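PDB 3F5B: aminoglycoside N(6')acetyltransferase from Legionella pneumophila subsp. pneumophila, which probably transfers an acyl group, as GNAT-family acetyltransferases do, with aminoglycosides as the likely acceptors. Local coordinates for residues R14-V28 / T65-L79. Sequence-based numbering, arbitrary orientation.
Sequences RFCFKQMNKSQHELV and THWIAYDNEIPFAYL. With PO4 (phosphate ion), chain B; ACT (acetate ion), chain C.
Cys-16 and Lys-18 pair with Tyr-70 and Ile-68 in an antiparallel ladder that adds edge strand 15-19 to the 65-71/74-84 hairpin of the GNAT sheet. Backbone bonds link each of these pairs both ways, and Met-20 N to His-66 O, 2.9 Å, continues the ladder.

Charge closes the other end. Arg-14, extended from CG to NE, grips Asp-71 side-on: NE reaches OD1 at 2.9 Å, nearly straight (172°), and NH2 reaches OD2, both from above the carboxylate plane. Asp-71 OD2 also hydrogen-bonds Tyr-106 OH, while phosphate O3 on NH1 and acetate O on NH2, both probably from the crystallisation liquor, lie at the guanidinium edge.

Apolar contacts split between the sheet's faces. Phe-15 and Phe-17 meet Phe-76 and Ala-69 on the face lined by helix 109-123; the Phe-15 and Phe-76 rings meet obliquely, planes 49° apart. Across the sheet, Leu-27 CD2 of helix 25-31 touches Ile-68 CD1 and Pro-75 CG, and Val-28 CG1, anti to its own N (chi1 169°), makes a CH-pi contact over the centre of the Tyr-78 ring, 3.6 Å from its centroid.

One side-chain bond joins the 3-10 turn 22-24 to the hairpin: Gln-24 NE2 donates to Tyr-70 OH, short at 2.6 Å but clearly bent, with OH tilted from the amide plane, its OE1 meanwhile accepting from Asn-21 N.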
ATOM      1  N   ARG A  14     -12.679   2.493 -11.131  1.00 29.86           N
ATOM      2  CA  ARG A  14     -12.008   1.943 -12.298  1.00 27.15           C
ATOM      3  C   ARG A  14     -11.315   0.589 -12.008  1.00 26.03           C
ATOM      4  O   ARG A  14     -11.294  -0.296 -12.851  1.00 26.35           O
ATOM      5  CB  ARG A  14     -10.959   2.952 -12.805  1.00 28.29           C
ATOM      6  CG  ARG A  14     -10.264   2.513 -14.106  1.00 29.16           C
ATOM      7  CD  ARG A  14      -9.016   3.385 -14.368  1.00 29.69           C
ATOM      8  NE  ARG A  14      -8.221   2.865 -15.480  1.00 29.64           N
ATOM      9  CZ  ARG A  14      -7.438   3.628 -16.250  1.00 30.07           C
ATOM     10  NH1 ARG A  14      -7.378   4.944 -16.032  1.00 27.39           N
ATOM     11  NH2 ARG A  14      -6.762   3.080 -17.260  1.00 28.78           N
ATOM     12  N   PHE A  15     -10.725   0.462 -10.831  1.00 24.71           N
ATOM     13  CA  PHE A  15      -9.866  -0.659 -10.499  1.00 26.00           C
ATOM     14  C   PHE A  15     -10.524  -1.729  -9.622  1.00 27.09           C
ATOM     15  O   PHE A  15     -11.506  -1.458  -8.909  1.00 25.72           O
ATOM     16  CB  PHE A  15      -8.610  -0.159  -9.774  1.00 26.83           C
ATOM     17  CG  PHE A  15      -7.875   0.922 -10.516  1.00 26.78           C
ATOM     18  CD1 PHE A  15      -7.413   0.697 -11.812  1.00 25.95           C
ATOM     19  CD2 PHE A  15      -7.627   2.146  -9.910  1.00 26.75           C
ATOM     20  CE1 PHE A  15      -6.698   1.691 -12.482  1.00 25.01           C
ATOM     21  CE2 PHE A  15      -6.942   3.156 -10.585  1.00 26.78           C
ATOM     22  CZ  PHE A  15      -6.488   2.926 -11.866  1.00 26.41           C
ATOM     23  N   CYS A  16      -9.943  -2.928  -9.690  1.00 26.62           N
ATOM     24  CA  CYS A  16     -10.406  -4.103  -8.969  1.00 29.65           C
ATOM     25  C   CYS A  16      -9.241  -4.582  -8.119  1.00 27.98           C
ATOM     26  O   CYS A  16      -8.090  -4.511  -8.559  1.00 28.62           O
ATOM     27  CB  CYS A  16     -10.774  -5.191  -9.977  1.00 33.01           C
ATOM     28  SG  CYS A  16     -11.380  -6.699  -9.218  1.00 42.38           S
ATOM     29  N   PHE A  17      -9.521  -5.049  -6.910  1.00 25.77           N
ATOM     30  CA  PHE A  17      -8.456  -5.507  -6.000  1.00 25.52           C
ATOM     31  C   PHE A  17      -8.817  -6.892  -5.453  1.00 25.71           C
ATOM     32  O   PHE A  17      -9.986  -7.151  -5.107  1.00 26.02           O
ATOM     33  CB  PHE A  17      -8.258  -4.508  -4.829  1.00 24.40           C
ATOM     34  CG  PHE A  17      -8.042  -3.083  -5.279  1.00 24.82           C
ATOM     35  CD1 PHE A  17      -6.766  -2.621  -5.549  1.00 23.02           C
ATOM     36  CD2 PHE A  17      -9.141  -2.205  -5.436  1.00 25.12           C
ATOM     37  CE1 PHE A  17      -6.555  -1.254  -5.979  1.00 24.49           C
ATOM     38  CE2 PHE A  17      -8.960  -0.862  -5.887  1.00 24.18           C
ATOM     39  CZ  PHE A  17      -7.671  -0.390  -6.178  1.00 24.16           C
ATOM     40  N   LYS A  18      -7.828  -7.770  -5.382  1.00 24.33           N
ATOM     41  CA  LYS A  18      -8.036  -9.100  -4.812  1.00 24.49           C
ATOM     42  C   LYS A  18      -6.824  -9.554  -4.056  1.00 24.22           C
ATOM     43  O   LYS A  18      -5.718  -9.177  -4.378  1.00 24.48           O
ATOM     44  CB  LYS A  18      -8.418 -10.186  -5.853  1.00 27.94           C
ATOM     45  CG  LYS A  18      -8.306  -9.865  -7.336  1.00 30.97           C
ATOM     46  CD  LYS A  18      -9.617  -9.234  -7.890  1.00 32.55           C
ATOM     47  CE  LYS A  18     -10.665 -10.246  -8.539  1.00 33.46           C
ATOM     48  NZ  LYS A  18     -11.906 -10.589  -7.676  1.00 29.16           N
ATOM     49  N   GLN A  19      -7.047 -10.415  -3.072  1.00 24.15           N
ATOM     50  CA  GLN A  19      -5.958 -11.078  -2.418  1.00 24.60           C
ATOM     51  C   GLN A  19      -5.258 -11.943  -3.445  1.00 26.72           C
ATOM     52  O   GLN A  19      -5.877 -12.512  -4.344  1.00 26.64           O
ATOM     53  CB  GLN A  19      -6.438 -11.875  -1.213  1.00 24.27           C
ATOM     54  CG  GLN A  19      -6.843 -10.927  -0.092  1.00 25.26           C
ATOM     55  CD  GLN A  19      -7.564 -11.576   1.069  1.00 26.77           C
ATOM     56  OE1 GLN A  19      -7.587 -12.795   1.210  1.00 26.65           O
ATOM     57  NE2 GLN A  19      -8.201 -10.730   1.916  1.00 29.00           N
HETATM   58  N   MSE A  20      -3.945 -12.027  -3.329  1.00 28.32           N
HETATM   59  CA  MSE A  20      -3.116 -12.835  -4.210  0.50 28.64           C
HETATM   60  C   MSE A  20      -3.469 -14.311  -4.142  1.00 29.98           C
HETATM   61  O   MSE A  20      -3.811 -14.812  -3.063  1.00 26.14           O
HETATM   62  CB  MSE A  20      -1.662 -12.675  -3.778  0.50 30.03           C
HETATM   63  CG  MSE A  20      -1.098 -11.304  -4.046  0.50 31.46           C
HETATM   64 SE   MSE A  20      -0.553 -11.224  -5.897  0.50 32.68          SE
HETATM   65  CE  MSE A  20       0.861 -12.588  -5.863  0.50 31.68           C
ATOM     66  N   ASN A  21      -3.342 -14.997  -5.273  1.00 30.06           N
ATOM     67  CA  ASN A  21      -3.358 -16.456  -5.298  0.50 30.21           C
ATOM     68  C   ASN A  21      -2.103 -16.963  -5.996  1.00 30.20           C
ATOM     69  O   ASN A  21      -1.357 -16.176  -6.608  1.00 28.69           O
ATOM     70  CB  ASN A  21      -4.656 -17.032  -5.899  0.50 31.22           C
ATOM     71  CG  ASN A  21      -4.839 -16.701  -7.367  0.50 31.71           C
ATOM     72  OD1 ASN A  21      -3.959 -16.943  -8.181  0.50 32.08           O
ATOM     73  ND2 ASN A  21      -6.002 -16.164  -7.713  0.50 31.71           N
ATOM     74  N   LYS A  22      -1.829 -18.257  -5.876  1.00 31.01           N
ATOM     75  CA  LYS A  22      -0.589 -18.839  -6.396  1.00 32.80           C
ATOM     76  C   LYS A  22      -0.342 -18.572  -7.861  1.00 32.69           C
ATOM     77  O   LYS A  22       0.797 -18.562  -8.293  1.00 32.85           O
ATOM     78  CB  LYS A  22      -0.544 -20.358  -6.182  1.00 34.87           C
ATOM     79  CG  LYS A  22      -0.185 -20.799  -4.784  1.00 37.87           C
ATOM     80  CD  LYS A  22      -0.425 -22.310  -4.647  1.00 39.65           C
ATOM     81  CE  LYS A  22       0.383 -22.912  -3.512  1.00 41.21           C
ATOM     82  NZ  LYS A  22       1.851 -22.660  -3.711  1.00 43.11           N
ATOM     83  N   SER A  23      -1.400 -18.385  -8.637  1.00 32.78           N
ATOM     84  CA  SER A  23      -1.221 -18.243 -10.069  1.00 33.75           C
ATOM     85  C   SER A  23      -0.576 -16.909 -10.435  1.00 33.65           C
ATOM     86  O   SER A  23      -0.119 -16.736 -11.562  1.00 32.44           O
ATOM     87  CB  SER A  23      -2.541 -18.430 -10.808  1.00 33.86           C
ATOM     88  OG  SER A  23      -3.398 -17.368 -10.482  1.00 37.23           O
ATOM     89  N   GLN A  24      -0.526 -15.977  -9.484  1.00 33.89           N
ATOM     90  CA  GLN A  24       0.037 -14.652  -9.724  1.00 32.98           C
ATOM     91  C   GLN A  24       1.392 -14.504  -9.060  1.00 31.09           C
ATOM     92  O   GLN A  24       1.990 -13.438  -9.112  1.00 30.89           O
ATOM     93  CB  GLN A  24      -0.918 -13.580  -9.208  1.00 35.03           C
ATOM     94  CG  GLN A  24      -2.201 -13.464 -10.012  1.00 38.02           C
ATOM     95  CD  GLN A  24      -3.435 -13.290  -9.150  1.00 41.12           C
ATOM     96  OE1 GLN A  24      -3.457 -13.643  -7.957  1.00 41.99           O
ATOM     97  NE2 GLN A  24      -4.487 -12.724  -9.750  1.00 43.04           N
ATOM     98  N   HIS A  25       1.860 -15.569  -8.416  1.00 29.67           N
ATOM     99  CA  HIS A  25       3.103 -15.534  -7.662  1.00 29.56           C
ATOM    100  C   HIS A  25       4.319 -15.082  -8.508  1.00 29.32           C
ATOM    101  O   HIS A  25       5.027 -14.121  -8.145  1.00 27.38           O
ATOM    102  CB  HIS A  25       3.396 -16.911  -7.043  1.00 28.83           C
ATOM    103  CG  HIS A  25       4.356 -16.864  -5.887  1.00 27.65           C
ATOM    104  ND1 HIS A  25       4.667 -17.974  -5.132  1.00 26.86           N
ATOM    105  CD2 HIS A  25       5.074 -15.838  -5.360  1.00 27.15           C
ATOM    106  CE1 HIS A  25       5.528 -17.638  -4.188  1.00 27.16           C
ATOM    107  NE2 HIS A  25       5.792 -16.346  -4.303  1.00 27.29           N
ATOM    108  N   GLU A  26       4.552 -15.772  -9.628  1.00 28.76           N
ATOM    109  CA  GLU A  26       5.688 -15.460 -10.471  1.00 29.31           C
ATOM    110  C   GLU A  26       5.588 -14.061 -11.075  1.00 28.45           C
ATOM    111  O   GLU A  26       6.594 -13.355 -11.144  1.00 27.43           O
ATOM    112  CB  GLU A  26       5.920 -16.558 -11.521  1.00 31.71           C
ATOM    113  CG  GLU A  26       6.162 -17.913 -10.832  1.00 35.88           C
ATOM    114  CD  GLU A  26       6.806 -18.943 -11.702  1.00 37.90           C
ATOM    115  OE1 GLU A  26       6.652 -18.893 -12.962  1.00 39.12           O
ATOM    116  OE2 GLU A  26       7.464 -19.820 -11.114  1.00 38.65           O
ATOM    117  N   LEU A  27       4.374 -13.645 -11.454  1.00 28.47           N
ATOM    118  CA  LEU A  27       4.141 -12.259 -11.918  1.00 28.50           C
ATOM    119  C   LEU A  27       4.670 -11.211 -10.942  1.00 29.01           C
ATOM    120  O   LEU A  27       5.411 -10.279 -11.329  1.00 27.61           O
ATOM    121  CB  LEU A  27       2.651 -12.008 -12.215  1.00 29.32           C
ATOM    122  CG  LEU A  27       2.209 -10.558 -12.503  1.00 30.37           C
ATOM    123  CD1 LEU A  27       2.770 -10.048 -13.803  1.00 28.99           C
ATOM    124  CD2 LEU A  27       0.685 -10.417 -12.498  1.00 30.61           C
ATOM    125  N   VAL A  28       4.266 -11.346  -9.674  1.00 28.31           N
ATOM    126  CA  VAL A  28       4.647 -10.385  -8.653  1.00 26.28           C
ATOM    127  C   VAL A  28       6.138 -10.524  -8.327  1.00 26.62           C
ATOM    128  O   VAL A  28       6.841  -9.521  -8.147  1.00 25.85           O
ATOM    129  CB  VAL A  28       3.772 -10.527  -7.387  1.00 26.89           C
ATOM    130  CG1 VAL A  28       4.330  -9.711  -6.223  1.00 27.52           C
ATOM    131  CG2 VAL A  28       2.319 -10.103  -7.714  1.00 27.41           C
ATOM    132  N   THR A  65      -1.359  -9.179   4.661  1.00 25.51           N
ATOM    133  CA  THR A  65      -2.212  -9.600   3.536  1.00 26.01           C
ATOM    134  C   THR A  65      -1.597  -9.047   2.253  1.00 26.52           C
ATOM    135  O   THR A  65      -1.042  -7.932   2.244  1.00 26.43           O
ATOM    136  CB  THR A  65      -3.645  -9.053   3.697  1.00 26.89           C
ATOM    137  OG1 THR A  65      -4.168  -9.525   4.936  1.00 28.64           O
ATOM    138  CG2 THR A  65      -4.556  -9.544   2.624  1.00 27.49           C
ATOM    139  N   HIS A  66      -1.612  -9.862   1.211  1.00 25.57           N
ATOM    140  CA  HIS A  66      -0.944  -9.513  -0.050  1.00 25.63           C
ATOM    141  C   HIS A  66      -2.017  -9.407  -1.135  1.00 25.74           C
ATOM    142  O   HIS A  66      -2.851 -10.318  -1.268  1.00 26.45           O
ATOM    143  CB  HIS A  66       0.106 -10.565  -0.385  1.00 25.12           C
ATOM    144  CG  HIS A  66       1.241 -10.589   0.601  1.00 25.37           C
ATOM    145  ND1 HIS A  66       2.475 -10.042   0.323  1.00 25.01           N
ATOM    146  CD2 HIS A  66       1.297 -11.016   1.885  1.00 25.28           C
ATOM    147  CE1 HIS A  66       3.258 -10.173   1.386  1.00 25.67           C
ATOM    148  NE2 HIS A  66       2.565 -10.758   2.346  1.00 24.86           N
ATOM    149  N   TRP A  67      -1.993  -8.292  -1.858  1.00 25.87           N
ATOM    150  CA  TRP A  67      -3.030  -7.924  -2.811  1.00 25.19           C
ATOM    151  C   TRP A  67      -2.444  -7.607  -4.180  1.00 26.35           C
ATOM    152  O   TRP A  67      -1.241  -7.264  -4.324  1.00 25.33           O
ATOM    153  CB  TRP A  67      -3.782  -6.646  -2.367  1.00 24.82           C
ATOM    154  CG  TRP A  67      -4.353  -6.646  -1.001  1.00 25.82           C
ATOM    155  CD1 TRP A  67      -3.699  -6.355   0.171  1.00 26.51           C
ATOM    156  CD2 TRP A  67      -5.704  -6.915  -0.652  1.00 25.84           C
ATOM    157  NE1 TRP A  67      -4.589  -6.404   1.242  1.00 26.20           N
ATOM    158  CE2 TRP A  67      -5.821  -6.753   0.757  1.00 26.99           C
ATOM    159  CE3 TRP A  67      -6.849  -7.268  -1.394  1.00 25.86           C
ATOM    160  CZ2 TRP A  67      -7.030  -6.956   1.439  1.00 27.01           C
ATOM    161  CZ3 TRP A  67      -8.054  -7.439  -0.713  1.00 25.89           C
ATOM    162  CH2 TRP A  67      -8.138  -7.280   0.686  1.00 26.31           C
ATOM    163  N   ILE A  68      -3.328  -7.685  -5.180  1.00 25.88           N
ATOM    164  CA  ILE A  68      -3.008  -7.306  -6.560  1.00 25.73           C
ATOM    165  C   ILE A  68      -4.135  -6.372  -7.052  1.00 26.59           C
ATOM    166  O   ILE A  68      -5.314  -6.617  -6.770  1.00 26.84           O
ATOM    167  CB  ILE A  68      -2.761  -8.578  -7.468  1.00 25.32           C
ATOM    168  CG1 ILE A  68      -2.334  -8.219  -8.912  1.00 27.42           C
ATOM    169  CG2 ILE A  68      -3.952  -9.556  -7.485  1.00 26.19           C
ATOM    170  CD1 ILE A  68      -1.626  -9.437  -9.598  1.00 27.35           C
ATOM    171  N   ALA A  69      -3.765  -5.310  -7.763  1.00 24.71           N
ATOM    172  CA  ALA A  69      -4.738  -4.360  -8.347  1.00 23.44           C
ATOM    173  C   ALA A  69      -4.842  -4.626  -9.827  1.00 24.22           C
ATOM    174  O   ALA A  69      -3.804  -4.820 -10.493  1.00 23.68           O
ATOM    175  CB  ALA A  69      -4.263  -2.930  -8.124  1.00 24.87           C
ATOM    176  N   TYR A  70      -6.074  -4.585 -10.352  1.00 23.90           N
ATOM    177  CA  TYR A  70      -6.359  -4.833 -11.758  1.00 24.95           C
ATOM    178  C   TYR A  70      -7.010  -3.606 -12.398  1.00 25.82           C
ATOM    179  O   TYR A  70      -7.799  -2.924 -11.753  1.00 24.35           O
ATOM    180  CB  TYR A  70      -7.339  -6.007 -11.908  1.00 27.10           C
ATOM    181  CG  TYR A  70      -6.655  -7.342 -11.837  1.00 29.99           C
ATOM    182  CD1 TYR A  70      -6.287  -7.898 -10.604  1.00 31.74           C
ATOM    183  CD2 TYR A  70      -6.339  -8.031 -12.997  1.00 31.43           C
ATOM    184  CE1 TYR A  70      -5.630  -9.138 -10.539  1.00 33.10           C
ATOM    185  CE2 TYR A  70      -5.687  -9.256 -12.950  1.00 33.39           C
ATOM    186  CZ  TYR A  70      -5.339  -9.798 -11.719  1.00 34.71           C
ATOM    187  OH  TYR A  70      -4.696 -11.016 -11.709  1.00 38.51           O
ATOM    188  N   ASP A  71      -6.670  -3.358 -13.665  1.00 26.78           N
ATOM    189  CA  ASP A  71      -7.386  -2.398 -14.491  1.00 25.86           C
ATOM    190  C   ASP A  71      -8.043  -3.283 -15.563  1.00 27.40           C
ATOM    191  O   ASP A  71      -7.378  -3.720 -16.499  1.00 25.70           O
ATOM    192  CB  ASP A  71      -6.391  -1.416 -15.099  1.00 24.87           C
ATOM    193  CG  ASP A  71      -7.047  -0.405 -16.021  1.00 25.51           C
ATOM    194  OD1 ASP A  71      -8.242  -0.065 -15.812  1.00 26.07           O
ATOM    195  OD2 ASP A  71      -6.349   0.047 -16.944  1.00 23.69           O
ATOM    196  N   ASN A  72      -9.327  -3.594 -15.369  1.00 28.61           N
ATOM    197  CA  ASN A  72     -10.011  -4.648 -16.135  1.00 31.13           C
ATOM    198  C   ASN A  72      -9.218  -5.952 -16.050  1.00 31.71           C
ATOM    199  O   ASN A  72      -8.936  -6.441 -14.943  1.00 32.85           O
ATOM    200  CB  ASN A  72     -10.235  -4.202 -17.584  1.00 33.81           C
ATOM    201  CG  ASN A  72     -11.233  -3.074 -17.687  1.00 37.18           C
ATOM    202  OD1 ASN A  72     -12.131  -2.944 -16.833  1.00 38.75           O
ATOM    203  ND2 ASN A  72     -11.098  -2.243 -18.735  1.00 37.61           N
ATOM    204  N   GLU A  73      -8.785  -6.473 -17.194  1.00 31.50           N
ATOM    205  CA  GLU A  73      -7.972  -7.684 -17.216  1.00 32.45           C
ATOM    206  C   GLU A  73      -6.484  -7.474 -16.891  1.00 30.61           C
ATOM    207  O   GLU A  73      -5.757  -8.433 -16.802  1.00 29.10           O
ATOM    208  CB  GLU A  73      -8.119  -8.445 -18.558  1.00 33.98           C
ATOM    209  CG  GLU A  73      -8.868  -7.691 -19.697  1.00 37.84           C
ATOM    210  CD  GLU A  73      -8.097  -6.502 -20.309  1.00 39.69           C
ATOM    211  OE1 GLU A  73      -8.376  -5.357 -19.887  1.00 39.52           O
ATOM    212  OE2 GLU A  73      -7.243  -6.705 -21.228  1.00 40.30           O
ATOM    213  N   ILE A  74      -6.047  -6.235 -16.706  1.00 28.93           N
ATOM    214  CA  ILE A  74      -4.626  -5.945 -16.594  1.00 27.81           C
ATOM    215  C   ILE A  74      -4.159  -5.770 -15.126  1.00 27.02           C
ATOM    216  O   ILE A  74      -4.478  -4.774 -14.501  1.00 27.44           O
ATOM    217  CB  ILE A  74      -4.278  -4.681 -17.461  1.00 28.16           C
ATOM    218  CG1 ILE A  74      -4.617  -4.919 -18.953  1.00 29.48           C
ATOM    219  CG2 ILE A  74      -2.848  -4.183 -17.255  1.00 26.28           C
ATOM    220  CD1 ILE A  74      -3.875  -6.077 -19.610  1.00 31.33           C
ATOM    221  N   PRO A  75      -3.380  -6.733 -14.590  1.00 26.73           N
ATOM    222  CA  PRO A  75      -2.777  -6.516 -13.263  1.00 27.08           C
ATOM    223  C   PRO A  75      -1.629  -5.504 -13.353  1.00 26.47           C
ATOM    224  O   PRO A  75      -0.885  -5.508 -14.331  1.00 28.76           O
ATOM    225  CB  PRO A  75      -2.275  -7.919 -12.878  1.00 26.99           C
ATOM    226  CG  PRO A  75      -1.873  -8.551 -14.273  1.00 26.68           C
ATOM    227  CD  PRO A  75      -2.910  -7.976 -15.246  1.00 26.96           C
ATOM    228  N   PHE A  76      -1.492  -4.618 -12.374  1.00 26.69           N
ATOM    229  CA  PHE A  76      -0.530  -3.523 -12.519  1.00 25.21           C
ATOM    230  C   PHE A  76       0.122  -3.075 -11.212  1.00 26.09           C
ATOM    231  O   PHE A  76       1.094  -2.319 -11.257  1.00 25.34           O
ATOM    232  CB  PHE A  76      -1.162  -2.310 -13.250  1.00 25.51           C
ATOM    233  CG  PHE A  76      -2.145  -1.521 -12.397  1.00 25.90           C
ATOM    234  CD1 PHE A  76      -1.714  -0.463 -11.621  1.00 26.18           C
ATOM    235  CD2 PHE A  76      -3.496  -1.857 -12.371  1.00 26.21           C
ATOM    236  CE1 PHE A  76      -2.608   0.276 -10.802  1.00 26.85           C
ATOM    237  CE2 PHE A  76      -4.410  -1.138 -11.570  1.00 25.56           C
ATOM    238  CZ  PHE A  76      -3.964  -0.084 -10.770  1.00 26.71           C
ATOM    239  N   ALA A  77      -0.416  -3.496 -10.052  1.00 24.91           N
ATOM    240  CA  ALA A  77       0.172  -3.090  -8.776  1.00 24.01           C
ATOM    241  C   ALA A  77       0.102  -4.198  -7.750  1.00 24.78           C
ATOM    242  O   ALA A  77      -0.740  -5.103  -7.845  1.00 23.63           O
ATOM    243  CB  ALA A  77      -0.544  -1.810  -8.213  1.00 22.83           C
ATOM    244  N   TYR A  78       0.951  -4.076  -6.738  1.00 24.27           N
ATOM    245  CA  TYR A  78       1.053  -5.046  -5.659  1.00 25.33           C
ATOM    246  C   TYR A  78       1.000  -4.248  -4.350  1.00 24.60           C
ATOM    247  O   TYR A  78       1.701  -3.243  -4.198  1.00 24.83           O
ATOM    248  CB  TYR A  78       2.362  -5.808  -5.801  1.00 25.03           C
ATOM    249  CG  TYR A  78       2.839  -6.668  -4.626  1.00 26.73           C
ATOM    250  CD1 TYR A  78       2.014  -7.628  -4.047  1.00 27.33           C
ATOM    251  CD2 TYR A  78       4.164  -6.564  -4.157  1.00 26.16           C
ATOM    252  CE1 TYR A  78       2.477  -8.442  -2.965  1.00 26.19           C
ATOM    253  CE2 TYR A  78       4.643  -7.388  -3.098  1.00 25.55           C
ATOM    254  CZ  TYR A  78       3.790  -8.311  -2.514  1.00 26.87           C
ATOM    255  OH  TYR A  78       4.239  -9.104  -1.477  1.00 26.35           O
ATOM    256  N   LEU A  79       0.121  -4.684  -3.449  1.00 23.63           N
ATOM    257  CA  LEU A  79      -0.124  -3.978  -2.191  1.00 25.32           C
ATOM    258  C   LEU A  79      -0.052  -4.984  -1.054  1.00 25.99           C
ATOM    259  O   LEU A  79      -0.380  -6.188  -1.211  1.00 25.67           O
ATOM    260  CB  LEU A  79      -1.470  -3.221  -2.190  1.00 25.58           C
ATOM    261  CG  LEU A  79      -1.864  -2.383  -3.427  1.00 27.47           C
ATOM    262  CD1 LEU A  79      -2.503  -3.275  -4.532  1.00 29.04           C
ATOM    263  CD2 LEU A  79      -2.834  -1.247  -3.072  1.00 27.64           C
TER
HETATM  264  P   PO4 B 180      -6.109   6.529 -19.297  1.00 39.37           P
HETATM  265  O1  PO4 B 180      -5.377   5.652 -20.322  1.00 35.92           O
HETATM  266  O2  PO4 B 180      -7.568   6.126 -19.330  1.00 38.52           O
HETATM  267  O3  PO4 B 180      -5.528   6.220 -17.927  1.00 39.31           O
HETATM  268  O4  PO4 B 180      -5.993   8.010 -19.549  1.00 37.61           O
HETATM  269  C   ACT C 181      -3.393   3.460 -18.957  1.00 42.49           C
HETATM  270  O   ACT C 181      -4.595   3.204 -19.259  1.00 39.59           O
HETATM  271  OXT ACT C 181      -2.534   2.938 -19.725  1.00 43.64           O
HETATM  272  CH3 ACT C 181      -3.006   4.380 -17.812  1.00 39.81           C
HETATM  273  O   HOH W   1     -11.050  -2.977 -13.174  1.00 26.82           O
HETATM  274  O   HOH W   2     -12.336  -0.401 -15.237  1.00 30.91           O